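Local coordinates for protein yeast Cdc13 OB4 (Candida glabrata, PDB 3RMH) that forms the OB4 dimerization domain of the telomere protein Cdc13, an OB fold that pairs with a second copy and belongs to a probable DNA-binding protein, at residues S17-L22 against K28-N33. The protein carries 2 engineered substitutions. Residues are numbered along the deposited sequence; the frame is centred on the assembly and turned at random.
Sequences SQLNHL and KIYVLN
Leu19 lays its CD2 methyl over one face of the Tyr30 ring in a CH-pi contact, 3.8 Å from the ring centroid and 20° off the normal. Leu19 CD2 sits off centre, toward the rim, 3.6 Å from Tyr30 CD2. The other branch of the same leucine, CD1, meets Leu32 CD2 tip to tip at 4.1 Å, so the Leu19 fork spans two residues of one strand face. Leu22 reaches in from the turn and brings CD1 to the phenol end, 3.6 Å from Tyr30 OH and oblique to the ring. A type I turn from Leu19 to Leu22, closed by Leu22 N to Leu19 O at 3.2 Å, presents both leucines to the strand. The unit is a short beta-alpha-beta crossover in the curled sheet of an OB fold: strand 9-11 pairs in parallel with strand 28-42, and helix 16-19 with its following turn packs against the latter. Tyr30 CG lies anti to its carbonyl carbon (chi1 -58°), which lays the ring back along its own strand toward Lys28, its face turned to Leu19 and its hydroxyl brought to Leu22. A hydrogen bond between Tyr30 OH and Thr26 OG1 holds the phenol end, and Trp117 meets the ring at a steep angle. Val104 and Leu68 also pack on Leu32. At the dimer interface, His21 NE2 is hydrogen-bonded to His21 NE2 of the second subunit.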
ATOM      1  N   SER B  17     -11.459  -4.096   5.447  1.00 33.27           N
ATOM      2  CA  SER B  17     -10.597  -4.944   6.264  1.00 40.63           C
ATOM      3  C   SER B  17     -10.714  -6.411   5.848  1.00 41.82           C
ATOM      4  O   SER B  17      -9.715  -7.133   5.788  1.00 44.21           O
ATOM      5  CB  SER B  17     -10.953  -4.800   7.742  1.00 54.62           C
ATOM      6  OG  SER B  17     -10.307  -5.805   8.507  1.00 67.26           O
ATOM      7  N   GLN B  18     -11.935  -6.844   5.553  1.00 35.48           N
ATOM      8  CA  GLN B  18     -12.172  -8.211   5.104  1.00 40.33           C
ATOM      9  C   GLN B  18     -11.617  -8.449   3.702  1.00 37.70           C
ATOM     10  O   GLN B  18     -11.103  -9.527   3.407  1.00 40.62           O
ATOM     11  CB  GLN B  18     -13.666  -8.552   5.147  1.00 48.95           C
ATOM     12  CG  GLN B  18     -14.281  -8.449   6.536  1.00 61.09           C
ATOM     13  CD  GLN B  18     -15.706  -8.982   6.599  1.00 71.65           C
ATOM     14  OE1 GLN B  18     -16.331  -9.251   5.570  1.00 71.54           O
ATOM     15  NE2 GLN B  18     -16.222  -9.143   7.814  1.00 71.85           N
ATOM     16  N   LEU B  19     -11.712  -7.441   2.844  1.00 32.81           N
ATOM     17  CA  LEU B  19     -11.223  -7.558   1.479  1.00 31.03           C
ATOM     18  C   LEU B  19      -9.705  -7.681   1.460  1.00 33.17           C
ATOM     19  O   LEU B  19      -9.142  -8.424   0.654  1.00 29.01           O
ATOM     20  CB  LEU B  19     -11.652  -6.353   0.646  1.00 25.35           C
ATOM     21  CG  LEU B  19     -13.156  -6.180   0.398  1.00 29.39           C
ATOM     22  CD1 LEU B  19     -13.408  -4.962  -0.461  1.00 30.46           C
ATOM     23  CD2 LEU B  19     -13.709  -7.425  -0.280  1.00 37.86           C
ATOM     24  N   ASN B  20      -9.043  -6.945   2.350  1.00 26.91           N
ATOM     25  CA  ASN B  20      -7.578  -6.975   2.410  1.00 25.11           C
ATOM     26  C   ASN B  20      -7.025  -8.296   2.899  1.00 26.79           C
ATOM     27  O   ASN B  20      -5.832  -8.562   2.758  1.00 25.49           O
ATOM     28  CB  ASN B  20      -7.037  -5.845   3.292  1.00 19.22           C
ATOM     29  CG  ASN B  20      -6.948  -4.535   2.550  1.00 25.00           C
ATOM     30  OD1 ASN B  20      -6.623  -4.508   1.359  1.00 23.89           O
ATOM     31  ND2 ASN B  20      -7.242  -3.437   3.246  1.00 26.07           N
ATOM     32  N   HIS B  21      -7.884  -9.116   3.490  1.00 25.87           N
ATOM     33  CA  HIS B  21      -7.434 -10.419   3.991  1.00 32.33           C
ATOM     34  C   HIS B  21      -7.626 -11.554   2.991  1.00 38.22           C
ATOM     35  O   HIS B  21      -7.071 -12.642   3.173  1.00 36.60           O
ATOM     36  CB  HIS B  21      -8.104 -10.761   5.322  1.00 35.25           C
ATOM     37  CG  HIS B  21      -7.428 -10.129   6.504  1.00 45.96           C
ATOM     38  ND1 HIS B  21      -6.492 -10.788   7.254  1.00 42.44           N
ATOM     39  CD2 HIS B  21      -7.540  -8.880   7.021  1.00 43.53           C
ATOM     40  CE1 HIS B  21      -6.056  -9.976   8.214  1.00 45.88           C
ATOM     41  NE2 HIS B  21      -6.672  -8.827   8.094  1.00 46.02           N
ATOM     42  N   LEU B  22      -8.404 -11.307   1.941  1.00 28.30           N
ATOM     43  CA  LEU B  22      -8.707 -12.363   0.967  1.00 34.40           C
ATOM     44  C   LEU B  22      -7.422 -12.876   0.325  1.00 34.38           C
ATOM     45  O   LEU B  22      -6.747 -12.150  -0.410  1.00 30.09           O
ATOM     46  CB  LEU B  22      -9.678 -11.864  -0.102  1.00 33.73           C
ATOM     47  CG  LEU B  22     -11.131 -11.636   0.325  1.00 34.12           C
ATOM     48  CD1 LEU B  22     -11.890 -10.936  -0.789  1.00 39.42           C
ATOM     49  CD2 LEU B  22     -11.822 -12.945   0.693  1.00 41.14           C
ATOM     50  N   LYS B  28     -15.227 -12.335  -7.994  1.00 37.02           N
ATOM     51  CA  LYS B  28     -16.274 -11.412  -7.598  1.00 31.51           C
ATOM     52  C   LYS B  28     -15.873  -9.964  -7.851  1.00 27.20           C
ATOM     53  O   LYS B  28     -14.691  -9.617  -7.850  1.00 29.69           O
ATOM     54  CB  LYS B  28     -16.631 -11.593  -6.114  1.00 33.51           C
ATOM     55  CG  LYS B  28     -17.420 -12.859  -5.795  1.00 40.05           C
ATOM     56  CD  LYS B  28     -17.569 -13.045  -4.293  1.00 43.76           C
ATOM     57  CE  LYS B  28     -18.455 -14.246  -3.953  1.00 52.61           C
ATOM     58  NZ  LYS B  28     -17.845 -15.551  -4.351  1.00 60.45           N
ATOM     59  N   ILE B  29     -16.882  -9.138  -8.073  1.00 25.99           N
ATOM     60  CA  ILE B  29     -16.703  -7.707  -8.200  1.00 24.37           C
ATOM     61  C   ILE B  29     -17.440  -7.118  -7.021  1.00 24.42           C
ATOM     62  O   ILE B  29     -18.609  -7.446  -6.788  1.00 29.17           O
ATOM     63  CB  ILE B  29     -17.311  -7.195  -9.512  1.00 26.63           C
ATOM     64  CG1 ILE B  29     -16.499  -7.734 -10.692  1.00 25.73           C
ATOM     65  CG2 ILE B  29     -17.325  -5.664  -9.544  1.00 28.96           C
ATOM     66  CD1 ILE B  29     -17.261  -7.689 -12.013  1.00 35.27           C
ATOM     67  N   TYR B  30     -16.742  -6.275  -6.267  1.00 25.66           N
ATOM     68  CA  TYR B  30     -17.281  -5.721  -5.040  1.00 25.27           C
ATOM     69  C   TYR B  30     -17.639  -4.274  -5.280  1.00 22.14           C
ATOM     70  O   TYR B  30     -16.807  -3.483  -5.734  1.00 24.91           O
ATOM     71  CB  TYR B  30     -16.242  -5.819  -3.929  1.00 24.83           C
ATOM     72  CG  TYR B  30     -15.798  -7.242  -3.703  1.00 29.03           C
ATOM     73  CD1 TYR B  30     -14.826  -7.821  -4.510  1.00 28.27           C
ATOM     74  CD2 TYR B  30     -16.367  -8.016  -2.699  1.00 33.13           C
ATOM     75  CE1 TYR B  30     -14.423  -9.133  -4.321  1.00 27.12           C
ATOM     76  CE2 TYR B  30     -15.958  -9.332  -2.498  1.00 33.75           C
ATOM     77  CZ  TYR B  30     -14.992  -9.878  -3.317  1.00 36.94           C
ATOM     78  OH  TYR B  30     -14.586 -11.178  -3.122  1.00 35.68           O
ATOM     79  N   VAL B  31     -18.880  -3.930  -4.971  1.00 21.91           N
ATOM     80  CA  VAL B  31     -19.327  -2.568  -5.144  1.00 26.83           C
ATOM     81  C   VAL B  31     -19.043  -1.839  -3.844  1.00 27.89           C
ATOM     82  O   VAL B  31     -19.501  -2.249  -2.780  1.00 34.23           O
ATOM     83  CB  VAL B  31     -20.820  -2.519  -5.482  1.00 34.14           C
ATOM     84  CG1 VAL B  31     -21.275  -1.069  -5.676  1.00 31.49           C
ATOM     85  CG2 VAL B  31     -21.106  -3.359  -6.728  1.00 28.27           C
ATOM     86  N   LEU B  32     -18.285  -0.754  -3.930  1.00 25.75           N
ATOM     87  CA  LEU B  32     -17.917  -0.005  -2.747  1.00 23.76           C
ATOM     88  C   LEU B  32     -18.401   1.429  -2.856  1.00 30.52           C
ATOM     89  O   LEU B  32     -18.287   2.037  -3.915  1.00 27.51           O
ATOM     90  CB  LEU B  32     -16.397   0.033  -2.614  1.00 23.71           C
ATOM     91  CG  LEU B  32     -15.686  -1.314  -2.582  1.00 29.21           C
ATOM     92  CD1 LEU B  32     -14.197  -1.080  -2.505  1.00 28.28           C
ATOM     93  CD2 LEU B  32     -16.184  -2.128  -1.394  1.00 36.87           C
ATOM     94  N   ASN B  33     -18.957   1.947  -1.768  1.00 29.54           N
ATOM     95  CA  ASN B  33     -19.187   3.381  -1.629  1.00 21.74           C
ATOM     96  C   ASN B  33     -18.263   3.892  -0.544  1.00 29.69           C
ATOM     97  O   ASN B  33     -18.508   3.673   0.645  1.00 30.14           O
ATOM     98  CB  ASN B  33     -20.664   3.674  -1.303  1.00 27.10           C
ATOM     99  CG  ASN B  33     -21.571   3.393  -2.478  1.00 43.63           C
ATOM    100  OD1 ASN B  33     -21.642   4.184  -3.423  1.00 48.45           O
ATOM    101  ND2 ASN B  33     -22.255   2.253  -2.442  1.00 55.21           N
TER